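Local coordinates for prolyl-tRNA synthetase (Giardia lamblia ATCC 50803, PDB 3IAL), which probably attaches L-proline to tRNA(Pro) at the expense of ATP, and holds prolyl-adenylate in its pocket in this crystal, at residues B[448-451]-B[452-456]; B[433-436]-B[437-441]; B[192-195]-B[196-200]. All coordinates share one frame; numbering follows the deposited sequence. Where two conformers were deposited one is given.

Interaction 1: residues B[448-451]-B[452-456]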
loop_
_atom_site.group_PDB
_atom_site.type_symbol
_atom_site.label_atom_id
_atom_site.label_comp_id
_atom_site.label_asym_id
_atom_site.label_seq_id
_atom_site.Cartn_x
_atom_site.Cartn_y
_atom_site.Cartn_z
ATOM N N GLU B 448 0.069 -10.517 46.291
ATOM C CA GLU B 448 -0.463 -9.270 45.745
ATOM C C GLU B 448 -0.465 -9.249 44.214
ATOM O O GLU B 448 -1.407 -8.737 43.607
ATOM C CB GLU B 448 0.300 -8.064 46.289
ATOM C CG GLU B 448 -0.043 -7.724 47.743
ATOM C CD GLU B 448 0.584 -6.418 48.223
ATOM O OE1 GLU B 448 1.185 -5.694 47.403
ATOM O OE2 GLU B 448 0.470 -6.116 49.432
ATOM N N ILE B 449 0.575 -9.809 43.593
ATOM C CA ILE B 449 0.617 -9.936 42.133
ATOM C C ILE B 449 -0.503 -10.854 41.637
ATOM O O ILE B 449 -1.202 -10.528 40.680
ATOM C CB ILE B 449 1.957 -10.518 41.633
ATOM C CG1 ILE B 449 3.122 -9.571 41.946
ATOM C CG2 ILE B 449 1.899 -10.755 40.138
ATOM C CD1 ILE B 449 4.477 -10.193 41.708
ATOM N N VAL B 450 -0.664 -12.000 42.294
ATOM C CA VAL B 450 -1.695 -12.968 41.927
ATOM C C VAL B 450 -3.115 -12.405 42.074
ATOM O O VAL B 450 -3.948 -12.570 41.188
ATOM C CB VAL B 450 -1.578 -14.257 42.782
ATOM C CG1 VAL B 450 -2.828 -15.107 42.648
ATOM C CG2 VAL B 450 -0.330 -15.038 42.386
ATOM N N ALA B 451 -3.391 -11.764 43.204
ATOM C CA ALA B 451 -4.709 -11.157 43.443
ATOM C C ALA B 451 -5.004 -10.065 42.418
ATOM O O ALA B 451 -6.153 -9.895 42.008
ATOM C CB ALA B 451 -4.807 -10.597 44.860
ATOM N N CYS B 452 -3.965 -9.338 42.005
ATOM C CA CYS B 452 -4.106 -8.291 40.995
ATOM C C CYS B 452 -4.517 -8.902 39.661
ATOM O O CYS B 452 -5.522 -8.506 39.065
ATOM C CB CYS B 452 -2.800 -7.515 40.833
ATOM S SG CYS B 452 -2.814 -6.331 39.469
ATOM N N ILE B 453 -3.735 -9.876 39.212
ATOM C CA ILE B 453 -4.006 -10.601 37.979
ATOM C C ILE B 453 -5.432 -11.167 37.962
ATOM O O ILE B 453 -6.164 -10.971 36.990
ATOM C CB ILE B 453 -2.973 -11.737 37.763
ATOM C CG1 ILE B 453 -1.584 -11.145 37.476
ATOM C CG2 ILE B 453 -3.393 -12.649 36.615
ATOM C CD1 ILE B 453 -1.534 -10.115 36.336
ATOM N N GLU B 454 -5.824 -11.835 39.045
ATOM C CA GLU B 454 -7.128 -12.493 39.119
ATOM C C GLU B 454 -8.305 -11.509 39.231
ATOM O O GLU B 454 -9.304 -11.662 38.528
ATOM C CB GLU B 454 -7.174 -13.474 40.304
ATOM C CG GLU B 454 -6.331 -14.727 40.118
ATOM C CD GLU B 454 -6.441 -15.700 41.288
ATOM O OE1 GLU B 454 -6.861 -15.286 42.388
ATOM O OE2 GLU B 454 -6.094 -16.885 41.106
ATOM N N ASN B 455 -8.190 -10.515 40.114
ATOM C CA ASN B 455 -9.334 -9.650 40.443
ATOM C C ASN B 455 -9.444 -8.404 39.589
ATOM O O ASN B 455 -10.544 -7.905 39.361
ATOM C CB ASN B 455 -9.288 -9.223 41.913
ATOM C CG ASN B 455 -9.160 -10.393 42.857
ATOM O OD1 ASN B 455 -9.601 -11.498 42.553
ATOM N ND2 ASN B 455 -8.537 -10.160 44.006
ATOM N N LYS B 456 -8.307 -7.895 39.128
ATOM C CA LYS B 456 -8.265 -6.604 38.451
ATOM C C LYS B 456 -7.791 -6.734 37.008
ATOM O O LYS B 456 -8.349 -6.099 36.110
ATOM C CB LYS B 456 -7.344 -5.665 39.228
ATOM C CG LYS B 456 -7.287 -4.243 38.727
ATOM C CD LYS B 456 -6.411 -3.414 39.654
ATOM C CE LYS B 456 -6.139 -2.025 39.101
ATOM N NZ LYS B 456 -5.266 -1.242 40.024
#

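Interaction 2: residues B[433-436]-B[437-441]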
loop_
_atom_site.group_PDB
_atom_site.type_symbol
_atom_site.label_atom_id
_atom_site.label_comp_id
_atom_site.label_asym_id
_atom_site.label_seq_id
_atom_site.Cartn_x
_atom_site.Cartn_y
_atom_site.Cartn_z
ATOM N N PHE B 433 -5.459 6.988 28.321
ATOM C CA PHE B 433 -4.276 7.053 29.183
ATOM C C PHE B 433 -4.666 6.799 30.637
ATOM O O PHE B 433 -3.936 6.138 31.375
ATOM C CB PHE B 433 -3.581 8.414 29.060
ATOM C CG PHE B 433 -2.674 8.539 27.860
ATOM C CD1 PHE B 433 -3.011 7.971 26.633
ATOM C CD2 PHE B 433 -1.493 9.257 27.952
ATOM C CE1 PHE B 433 -2.178 8.104 25.529
ATOM C CE2 PHE B 433 -0.657 9.400 26.851
ATOM C CZ PHE B 433 -1.005 8.815 25.635
ATOM N N ALA B 434 -5.813 7.330 31.049
ATOM C CA ALA B 434 -6.312 7.085 32.403
ATOM C C ALA B 434 -6.548 5.591 32.577
ATOM O O ALA B 434 -6.192 5.026 33.608
ATOM C CB ALA B 434 -7.594 7.880 32.675
ATOM N N PHE B 435 -7.118 4.953 31.554
ATOM C CA PHE B 435 -7.368 3.514 31.606
ATOM C C PHE B 435 -6.083 2.713 31.766
ATOM O O PHE B 435 -6.023 1.798 32.593
ATOM C CB PHE B 435 -8.099 3.020 30.368
ATOM C CG PHE B 435 -8.240 1.532 30.328
ATOM C CD1 PHE B 435 -9.112 0.887 31.196
ATOM C CD2 PHE B 435 -7.478 0.771 29.463
ATOM C CE1 PHE B 435 -9.238 -0.500 31.180
ATOM C CE2 PHE B 435 -7.600 -0.613 29.442
ATOM C CZ PHE B 435 -8.486 -1.244 30.295
ATOM N N HIS B 436 -5.069 3.049 30.970
ATOM C CA HIS B 436 -3.760 2.418 31.097
ATOM C C HIS B 436 -3.200 2.617 32.509
ATOM O O HIS B 436 -2.825 1.649 33.177
ATOM C CB HIS B 436 -2.768 2.979 30.078
ATOM C CG HIS B 436 -1.356 2.551 30.334
ATOM N ND1 HIS B 436 -0.810 1.422 29.769
ATOM C CD2 HIS B 436 -0.389 3.084 31.118
ATOM C CE1 HIS B 436 0.436 1.282 30.187
ATOM N NE2 HIS B 436 0.715 2.277 31.006
ATOM N N ASN B 437 -3.163 3.869 32.960
ATOM C CA ASN B 437 -2.622 4.194 34.289
ATOM C C ASN B 437 -3.340 3.456 35.428
ATOM O O ASN B 437 -2.708 3.038 36.391
ATOM C CB ASN B 437 -2.621 5.716 34.529
ATOM C CG ASN B 437 -1.637 6.453 33.619
ATOM O OD1 ASN B 437 -0.616 5.899 33.219
ATOM N ND2 ASN B 437 -1.941 7.710 33.297
ATOM N N SER B 438 -4.650 3.275 35.292
ATOM C CA SER B 438 -5.444 2.505 36.249
ATOM C C SER B 438 -5.153 0.989 36.221
ATOM O O SER B 438 -5.501 0.276 37.168
ATOM C CB SER B 438 -6.944 2.743 36.005
ATOM O OG SER B 438 -7.464 1.872 35.003
ATOM N N MET B 439 -4.535 0.506 35.140
ATOM C CA MET B 439 -4.231 -0.918 34.953
ATOM C C MET B 439 -2.726 -1.210 35.075
ATOM O O MET B 439 -2.202 -2.153 34.476
ATOM C CB MET B 439 -4.777 -1.386 33.598
ATOM C CG MET B 439 -6.294 -1.349 33.520
ATOM S SD MET B 439 -7.098 -2.559 34.600
ATOM C CE MET B 439 -7.282 -3.942 33.487
ATOM N N VAL B 440 -2.046 -0.372 35.849
ATOM C CA VAL B 440 -0.700 -0.630 36.336
ATOM C C VAL B 440 -0.795 -0.596 37.861
ATOM O O VAL B 440 -1.102 0.445 38.424
ATOM C CB VAL B 440 0.285 0.444 35.830
ATOM C CG1 VAL B 440 1.671 0.273 36.477
ATOM C CG2 VAL B 440 0.381 0.386 34.297
ATOM N N THR B 441 -0.567 -1.739 38.510
ATOM C CA THR B 441 -0.730 -1.876 39.951
ATOM C C THR B 441 0.555 -2.324 40.622
ATOM O O THR B 441 1.109 -3.361 40.283
ATOM C CB THR B 441 -1.802 -2.919 40.299
ATOM O OG1 THR B 441 -3.020 -2.612 39.608
ATOM C CG2 THR B 441 -2.051 -2.953 41.833
#

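Interaction 3: residues B[192-195]-B[196-200]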
loop_
_atom_site.group_PDB
_atom_site.type_symbol
_atom_site.label_atom_id
_atom_site.label_comp_id
_atom_site.label_asym_id
_atom_site.label_seq_id
_atom_site.Cartn_x
_atom_site.Cartn_y
_atom_site.Cartn_z
ATOM N N LYS B 192 10.077 6.696 18.396
ATOM C CA LYS B 192 9.443 7.958 17.995
ATOM C C LYS B 192 8.234 7.726 17.083
ATOM O O LYS B 192 7.200 8.369 17.231
ATOM C CB LYS B 192 10.427 8.900 17.302
ATOM C CG LYS B 192 10.997 9.997 18.193
ATOM C CD LYS B 192 12.105 9.493 19.089
ATOM C CE LYS B 192 12.951 10.640 19.623
ATOM N NZ LYS B 192 13.760 11.244 18.528
ATOM N N VAL B 193 8.367 6.802 16.141
ATOM C CA VAL B 193 7.288 6.530 15.197
ATOM C C VAL B 193 6.112 5.821 15.866
ATOM O O VAL B 193 4.963 6.131 15.575
ATOM C CB VAL B 193 7.792 5.734 13.979
ATOM C CG1 VAL B 193 6.642 5.373 13.055
ATOM C CG2 VAL B 193 8.834 6.560 13.234
ATOM N N ILE B 194 6.406 4.888 16.767
ATOM C CA ILE B 194 5.374 4.229 17.554
ATOM C C ILE B 194 4.556 5.236 18.381
ATOM O O ILE B 194 3.324 5.164 18.390
ATOM C CB ILE B 194 5.974 3.123 18.475
ATOM C CG1 ILE B 194 6.609 2.005 17.641
ATOM C CG2 ILE B 194 4.910 2.532 19.408
ATOM C CD1 ILE B 194 5.779 1.540 16.474
ATOM N N ASP B 195 5.223 6.170 19.059
ATOM C CA ASP B 195 4.503 7.168 19.872
ATOM C C ASP B 195 3.612 8.064 19.017
ATOM O O ASP B 195 2.491 8.359 19.396
ATOM C CB ASP B 195 5.473 8.031 20.679
ATOM C CG ASP B 195 4.856 8.550 21.957
ATOM O OD1 ASP B 195 4.558 7.725 22.840
ATOM O OD2 ASP B 195 4.676 9.773 22.084
ATOM N N THR B 196 4.109 8.482 17.857
ATOM C CA THR B 196 3.293 9.223 16.900
ATOM C C THR B 196 2.053 8.445 16.462
ATOM O O THR B 196 0.951 8.995 16.416
ATOM C CB THR B 196 4.095 9.582 15.629
ATOM O OG1 THR B 196 5.230 10.374 15.994
ATOM C CG2 THR B 196 3.222 10.354 14.649
ATOM N N ILE B 197 2.230 7.177 16.115
ATOM C CA ILE B 197 1.103 6.377 15.622
ATOM C C ILE B 197 0.130 6.077 16.745
ATOM O O ILE B 197 -1.063 6.363 16.639
ATOM C CB ILE B 197 1.555 5.035 15.010
ATOM C CG1 ILE B 197 2.435 5.257 13.785
ATOM C CG2 ILE B 197 0.346 4.190 14.618
ATOM C CD1 ILE B 197 3.257 4.015 13.396
ATOM N N PHE B 198 0.649 5.493 17.821
ATOM C CA PHE B 198 -0.183 4.962 18.906
ATOM C C PHE B 198 -0.866 6.085 19.696
ATOM O O PHE B 198 -2.072 6.032 19.948
ATOM C CB PHE B 198 0.665 4.151 19.889
ATOM C CG PHE B 198 1.145 2.802 19.375
ATOM C CD1 PHE B 198 1.275 2.523 18.018
ATOM C CD2 PHE B 198 1.521 1.820 20.292
ATOM C CE1 PHE B 198 1.753 1.275 17.584
ATOM C CE2 PHE B 198 1.985 0.575 19.869
ATOM C CZ PHE B 198 2.105 0.304 18.511
ATOM N N SER B 199 -0.081 7.085 20.103
ATOM C CA SER B 199 -0.543 8.118 21.044
ATOM C C SER B 199 -1.025 9.414 20.381
ATOM O O SER B 199 -2.160 9.827 20.600
ATOM C CB SER B 199 0.549 8.423 22.074
ATOM O OG SER B 199 0.765 7.294 22.913
ATOM N N ASP B 200 -0.183 10.052 19.573
ATOM C CA ASP B 200 -0.571 11.318 18.938
ATOM C C ASP B 200 -1.768 11.133 18.007
ATOM O O ASP B 200 -2.651 11.993 17.951
ATOM C CB ASP B 200 0.583 11.940 18.141
ATOM C CG ASP B 200 1.782 12.314 19.003
ATOM O OD1 ASP B 200 1.724 12.225 20.248
ATOM O OD2 ASP B 200 2.803 12.713 18.420
#

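Interaction 1: residues B[448-451]-B[452-456]
Helix 446-455 is the helical limb of a beta-alpha-beta unit in the C-terminal region of the enzyme, linking the parallel strands 440-442 and 459-464, and along it Val450 meets Glu454, Ala451 meets Asn455 and Ile449 approaches Ile453. Each pair is four residues apart, the spacing that an alpha-helix brings onto one side. The backbone ladder beneath them is regular: Ile453 N donates almost straight to Ile449 O (3.0 Å, 175° at the hydrogen), and Glu454 N reaches Val450 O at 2.9 Å.

Two kinds of surface result. On the inward side, Ile453 CG1 is 3.3 Å from Ile449 O and stands 4.4 Å from Ile449 CG2, a loose contact between branched chains that both turn to other parts of the fold. Ile449 packs on Ala460 and Phe462 of strand 459-464 and on Leu478 of helix 472-482, while Ile453 meets Cys482, so the helix packs on both strand 459-464 and helix 472-482.

Val450 lies at the border, packing on Ala481 and Cys482 of helix 472-482 and also flanking the polar side. There Glu454 runs extended beyond CG and lies alongside Val450, pointing the same way, with its carboxylate carbon CD 3.9 Å from Val450 CG1; the methyl lies beside the carboxylate, about equally far from its two oxygens. Asn455 behaves differently. Its CG sits beside its own backbone N (chi1 -53°), which folds the amide back along the preceding turn. The backbone N of Asn455 takes the Ala451 carbonyl in a 2.8 Å bond. Its side-chain ND2, although 3.1 Å from the same Ala451 O, is poorly angled for a second bond and rests instead 3.9 Å from Ala451 CB.

Interaction 2: residues B[433-436]-B[437-441]
Phe435 and Met439 meet at a helix-to-strand junction. Met439 CG stands over one face of the Phe435 ring, 4.1 Å from the centroid and displaced toward the rim, in a CH-pi contact. The methionine chain bends at its next two torsions, leaving SD obliquely placed 5.2 Å from the same centroid, a Met-aromatic contact in which sulfur is the more distant partner. Separately, on the His436 side, Val440 CG2 makes an off-centre CH-pi approach to the imidazole ring, 4.2 Å from its centroid. Asn437 OD1 reaches that imidazole at its edge, in plane, 3.5 Å from His436 CD2, with amide and ring planes 74° apart.

Backbone bonds underlie these groups. Asn437 N and Ser438 N bond four residues back, to Phe433 O and Ala434 O. Met439 N bonds His436 O, three residues back (2.8 Å), and approaches from above the carbonyl plane. Ser438 has its OG between the backbone N and the carbonyl carbon (chi1 85°), where the hydroxyl donates to Phe435 O at 2.8 Å, a side-chain bond to the carbonyl of the preceding turn.

Farther out, the side chains of Phe433 and His436 touch Lys205, whose NZ bonds Asn437 OD1. Phe435 and Met439 both lean on Val229 of strand 222-229. Met439 links helix 416-438 to strand 440-442; its backbone and that of Thr441 both bond to Leu459, and Thr441 also pairs with Arg461, which lays strand 440-442 alongside strand 459-464.

Interaction 3: residues B[192-195]-B[196-200]
Ile194 and Phe198 lead the apolar contacts on this part of helix 180-201, in the class II synthetase core. Ile194 CG2 sits over the centre of the Phe198 ring, 3.5 Å from the centroid and 8° from the ring normal, a nearly axial CH-pi contact. Phe198 turns CG away from its carbonyl carbon (chi1 -72°), which sets the ring alongside Ile194. One residue earlier, Val193 CG1 meets Ile197 CD1 at 3.7 Å, and this pair packs on helix 52-71. Ile194 and Phe198 rest on strand 235-245.

Among the hydrogen bonds, Ile197 N to Val193 O and Phe198 N to Ile194 O (2.8 Å) follow the usual alpha-helical spacing. The pattern widens at Asp195, whose carbonyl oxygen accepts two donors: Ser199 N at 3.0 Å and, five residues on, Asp200 N at 3.2 Å. The second bond, in the carbonyl plane, defines a pi-type turn. Ser199 then sends its OG to Phe204 O, and the ring of Phe204, past the helix end, meets that of Phe198.

Two kinds of chemistry therefore share this helix: the side chains of Ile194 and Phe198 meet by dispersion between a methyl and an aromatic face, whereas at the widened turn at 196-200 the N-H groups of Ser199 and Asp200 share Asp195 O.

In the fold
The three contacts follow one another in space, with interaction 2 in the middle. It meets interaction 3 where Phe433 CZ lies 3.6 Å from Ser199 OG, a packing contact that brings helix 416-438 against the end of helix 180-201. On its other side, Lys456 NZ of interaction 1 is 2.7 Å from Thr441 OG1, probably a hydrogen bond, and Cys452 SG packs 3.7 Å from Thr441 CB. Interactions 1 and 3 do not touch; their nearest atoms are about 20 Å apart. In interaction 3 the side chain of Phe198 is about 7 Å from the bound prolyl-adenylate.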